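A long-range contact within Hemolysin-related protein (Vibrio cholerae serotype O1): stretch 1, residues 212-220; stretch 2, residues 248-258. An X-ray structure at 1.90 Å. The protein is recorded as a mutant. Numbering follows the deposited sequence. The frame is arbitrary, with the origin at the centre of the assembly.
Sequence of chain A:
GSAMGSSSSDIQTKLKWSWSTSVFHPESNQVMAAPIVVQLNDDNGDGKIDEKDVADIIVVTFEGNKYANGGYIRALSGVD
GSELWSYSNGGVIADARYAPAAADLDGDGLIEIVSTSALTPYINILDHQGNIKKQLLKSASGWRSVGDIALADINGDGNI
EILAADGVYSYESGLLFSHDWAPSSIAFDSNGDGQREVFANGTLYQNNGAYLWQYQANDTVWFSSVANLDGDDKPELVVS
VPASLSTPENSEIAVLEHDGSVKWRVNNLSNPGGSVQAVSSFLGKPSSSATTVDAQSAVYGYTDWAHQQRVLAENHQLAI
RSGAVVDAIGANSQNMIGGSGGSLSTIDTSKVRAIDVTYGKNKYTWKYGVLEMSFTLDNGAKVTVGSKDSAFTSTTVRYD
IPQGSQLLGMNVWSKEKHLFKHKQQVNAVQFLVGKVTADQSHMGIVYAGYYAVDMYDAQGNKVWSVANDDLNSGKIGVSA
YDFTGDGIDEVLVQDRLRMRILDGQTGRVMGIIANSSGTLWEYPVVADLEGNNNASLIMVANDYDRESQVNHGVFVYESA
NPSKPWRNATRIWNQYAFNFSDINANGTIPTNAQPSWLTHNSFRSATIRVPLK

Stretch 1, residues 212-220: LWQYQANDT
Stretch 2 (248-258) PENSEIAVLEH

Contact between residues 212-220 and 248-258 of one chain; the touching residues are at least 31 positions apart in sequence. The strongest link is the hydrogen bond from Y215 OH to E252 OE2, very short at 2.5 Å, with the carboxylate oxygen at the ring edge, near its plane. Y215 extends through chi1 180° (t) and chi2 61°; E252, chi1 68° (p), chi2 179° (t), chi3 89°, comes from a buried strand position to meet it, so the phenol gives a buried carboxylate a donor. Water 1 lies 2.6 Å from E252 OE1, 3.0 Å from Q216 O and 3.3 Å from Y215 OH, and links the three. Water 2 accepts from N218 N (2.8 Å) and lies 2.7 Å from both E252 OE1 and N250 O, joining the loop backbone to the second stretch. Water 3 bridges the exposed end, donating to D219 OD2 (2.6 Å) and accepting from N250 ND2 (3.0 Å). At the other end, W213 NE1 donates a weak hydrogen bond to H258 O (3.2 Å, N-H...O angle 132°).

The stretches run roughly antiparallel, their end-to-end directions 159° apart, and no direct backbone-backbone hydrogen bond joins them. CA atoms are 10.0 Å apart for W213 and H258, 8.5 Å for Y215 and L256, and 5.0 Å for N218 and N250; the wide end is spanned by the W213, Y215 and L256 side chains, and the narrow end brings the N218 loop against the 3-10 segment. Stretch 1 is strand at 212-214, then loop, with phi/psi -160/171 at W213, -81/123 at Y215, -120/169 at A217 and -89/-5 at N218. Stretch 2 starts as a 3-10 segment, 248-250, where P248 O accepts from S251 N (3.1 Å) and S251 OG (2.9 Å). Extended strand follows from E252, with CA-to-CB bonds of E252, A254 and L256 toward stretch 1 and those of S251 and I253 away.

The apolar packing centres on L256 (chi1 -50°, m; chi2 177°, t). Its CD2 sits over one face of the Y215 ring, 3.9 Å from the centroid and 22° off the normal, in a CH-pi contact; its CD1 is 4.3 Å from W213 CH2. The indole (chi1 53°, p; chi2 -103°) thus combines apolar packing with its polar NE1. A254 CB lies 4.0 Å from Y215 OH, its small methyl fitting beside the phenol. At the narrow end N218 CB (chi1 -57°, m) approaches N250 OD1 (chi1 -70°, m) to 3.4 Å. D219 OD1 accepts from T220 N (2.8 Å). Together the stretches bury 473 Å².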

# COMPACT_ATOMS: atom_id res chain seq x y z
N LEU A 212 5.82 21.85 -6.05
CA LEU A 212 6.41 21.69 -4.73
C LEU A 212 7.88 21.31 -4.80
O LEU A 212 8.73 22.00 -4.24
CB LEU A 212 5.65 20.64 -3.91
CG LEU A 212 4.24 21.05 -3.46
CD1 LEU A 212 3.54 19.87 -2.82
CD2 LEU A 212 4.30 22.23 -2.49
N TRP A 213 8.21 20.20 -5.46
CA TRP A 213 9.60 19.82 -5.66
C TRP A 213 9.68 18.84 -6.82
O TRP A 213 8.67 18.36 -7.33
CB TRP A 213 10.21 19.22 -4.39
CG TRP A 213 9.47 18.07 -3.76
CD1 TRP A 213 8.70 18.12 -2.64
CD2 TRP A 213 9.49 16.70 -4.18
NE1 TRP A 213 8.22 16.87 -2.34
CE2 TRP A 213 8.69 15.97 -3.26
CE3 TRP A 213 10.09 16.01 -5.23
CZ2 TRP A 213 8.48 14.60 -3.37
CZ3 TRP A 213 9.88 14.64 -5.34
CH2 TRP A 213 9.08 13.95 -4.42
N GLN A 214 10.91 18.56 -7.22
CA GLN A 214 11.14 17.72 -8.39
C GLN A 214 12.41 16.92 -8.18
O GLN A 214 13.46 17.48 -7.85
CB GLN A 214 11.25 18.58 -9.64
CG GLN A 214 11.39 17.82 -10.93
CD GLN A 214 11.18 18.72 -12.13
OE1 GLN A 214 10.10 19.30 -12.29
NE2 GLN A 214 12.21 18.87 -12.95
N TYR A 215 12.32 15.61 -8.38
CA TYR A 215 13.49 14.74 -8.34
C TYR A 215 14.20 14.82 -9.69
O TYR A 215 13.59 14.55 -10.73
CB TYR A 215 13.08 13.30 -8.03
CG TYR A 215 14.25 12.35 -7.98
CD1 TYR A 215 15.27 12.53 -7.06
CD2 TYR A 215 14.34 11.27 -8.86
CE1 TYR A 215 16.34 11.67 -7.00
CE2 TYR A 215 15.42 10.40 -8.81
CZ TYR A 215 16.42 10.61 -7.87
OH TYR A 215 17.49 9.77 -7.80
N GLN A 216 15.48 15.19 -9.67
CA GLN A 216 16.27 15.30 -10.88
C GLN A 216 16.77 13.92 -11.27
O GLN A 216 17.57 13.30 -10.56
CB GLN A 216 17.43 16.27 -10.67
N ALA A 217 16.30 13.42 -12.41
CA ALA A 217 16.69 12.12 -12.93
C ALA A 217 17.32 12.30 -14.31
O ALA A 217 17.25 13.37 -14.91
CB ALA A 217 15.48 11.18 -13.02
N ASN A 218 17.93 11.23 -14.80
CA ASN A 218 18.63 11.25 -16.07
C ASN A 218 17.73 10.91 -17.26
O ASN A 218 18.19 10.99 -18.40
CB ASN A 218 19.82 10.28 -16.00
CG ASN A 218 20.77 10.62 -14.86
OD1 ASN A 218 21.08 9.78 -14.00
ND2 ASN A 218 21.23 11.85 -14.85
N ASP A 219 16.48 10.54 -17.01
CA ASP A 219 15.51 10.24 -18.06
C ASP A 219 14.14 10.27 -17.40
O ASP A 219 14.02 10.53 -16.20
CB ASP A 219 15.80 8.88 -18.71
CG ASP A 219 15.32 8.78 -20.17
OD1 ASP A 219 14.40 9.53 -20.58
OD2 ASP A 219 15.86 7.93 -20.91
N THR A 220 13.11 10.00 -18.19
CA THR A 220 11.73 10.03 -17.70
C THR A 220 11.57 9.13 -16.48
O THR A 220 12.03 7.99 -16.48
CB THR A 220 10.78 9.58 -18.81
OG1 THR A 220 10.94 10.42 -19.96
CG2 THR A 220 9.33 9.63 -18.35
N PRO A 248 22.15 2.70 -20.25
CA PRO A 248 21.88 2.10 -18.93
C PRO A 248 22.36 2.95 -17.77
O PRO A 248 21.82 2.83 -16.67
CB PRO A 248 22.64 0.77 -18.99
CG PRO A 248 23.73 1.01 -19.98
CD PRO A 248 23.16 1.94 -21.01
N GLU A 249 23.35 3.82 -18.00
CA GLU A 249 23.84 4.70 -16.95
C GLU A 249 22.78 5.69 -16.48
O GLU A 249 22.96 6.31 -15.43
CB GLU A 249 25.08 5.46 -17.45
CG GLU A 249 24.82 6.48 -18.57
CD GLU A 249 24.75 5.87 -19.97
OE1 GLU A 249 24.70 4.62 -20.09
OE2 GLU A 249 24.75 6.64 -20.95
N ASN A 250 21.71 5.86 -17.25
CA ASN A 250 20.63 6.78 -16.90
C ASN A 250 19.49 6.11 -16.15
O ASN A 250 18.58 6.82 -15.68
CB ASN A 250 20.08 7.45 -18.17
CG ASN A 250 21.06 8.42 -18.78
OD1 ASN A 250 22.05 8.78 -18.16
ND2 ASN A 250 20.78 8.87 -20.00
N SER A 251 19.50 4.79 -16.01
CA SER A 251 18.43 4.11 -15.30
C SER A 251 18.72 4.12 -13.80
O SER A 251 19.85 4.30 -13.36
CB SER A 251 18.28 2.67 -15.80
OG SER A 251 19.41 1.88 -15.48
N GLU A 252 17.66 3.92 -13.02
CA GLU A 252 17.83 3.81 -11.58
C GLU A 252 16.53 3.34 -10.94
O GLU A 252 15.46 3.38 -11.55
CB GLU A 252 18.27 5.13 -10.96
CG GLU A 252 17.22 6.23 -11.00
CD GLU A 252 17.72 7.51 -10.34
OE1 GLU A 252 18.33 8.35 -11.04
OE2 GLU A 252 17.52 7.66 -9.12
N ILE A 253 16.67 2.86 -9.71
CA ILE A 253 15.57 2.73 -8.77
C ILE A 253 15.95 3.56 -7.55
O ILE A 253 17.12 3.57 -7.14
CB ILE A 253 15.29 1.27 -8.38
CG1 ILE A 253 14.12 1.22 -7.40
CG2 ILE A 253 16.53 0.63 -7.77
CD1 ILE A 253 13.24 0.02 -7.57
N ALA A 254 14.98 4.27 -6.99
CA ALA A 254 15.30 5.17 -5.89
C ALA A 254 14.13 5.21 -4.92
O ALA A 254 12.97 5.01 -5.29
CB ALA A 254 15.62 6.58 -6.39
N VAL A 255 14.46 5.46 -3.66
CA VAL A 255 13.48 5.71 -2.61
C VAL A 255 13.66 7.15 -2.17
O VAL A 255 14.76 7.56 -1.76
CB VAL A 255 13.63 4.75 -1.43
CG1 VAL A 255 12.64 5.10 -0.33
CG2 VAL A 255 13.44 3.31 -1.89
N LEU A 256 12.58 7.92 -2.26
CA LEU A 256 12.58 9.33 -1.88
C LEU A 256 11.77 9.52 -0.61
O LEU A 256 10.78 8.82 -0.37
CB LEU A 256 11.99 10.19 -2.99
CG LEU A 256 12.54 9.96 -4.40
CD1 LEU A 256 11.80 10.83 -5.39
CD2 LEU A 256 14.03 10.23 -4.44
N GLU A 257 12.21 10.47 0.21
CA GLU A 257 11.44 10.92 1.35
C GLU A 257 10.30 11.83 0.88
O GLU A 257 10.25 12.25 -0.27
CB GLU A 257 12.34 11.65 2.34
CG GLU A 257 13.60 10.89 2.75
CD GLU A 257 13.31 9.69 3.65
OE1 GLU A 257 12.15 9.52 4.06
OE2 GLU A 257 14.26 8.93 3.95
N HIS A 258 9.40 12.15 1.81
CA HIS A 258 8.22 12.93 1.45
C HIS A 258 8.57 14.32 0.92
O HIS A 258 7.75 14.92 0.21
CB HIS A 258 7.30 13.07 2.66
CG HIS A 258 7.84 13.97 3.73
ND1 HIS A 258 8.82 13.58 4.61
CD2 HIS A 258 7.55 15.26 4.04
CE1 HIS A 258 9.11 14.58 5.42
NE2 HIS A 258 8.35 15.61 5.09
O HOH W 1 19.07 10.76 -10.47
O HOH W 2 18.14 8.61 -13.70
O HOH W 3 18.36 7.76 -21.44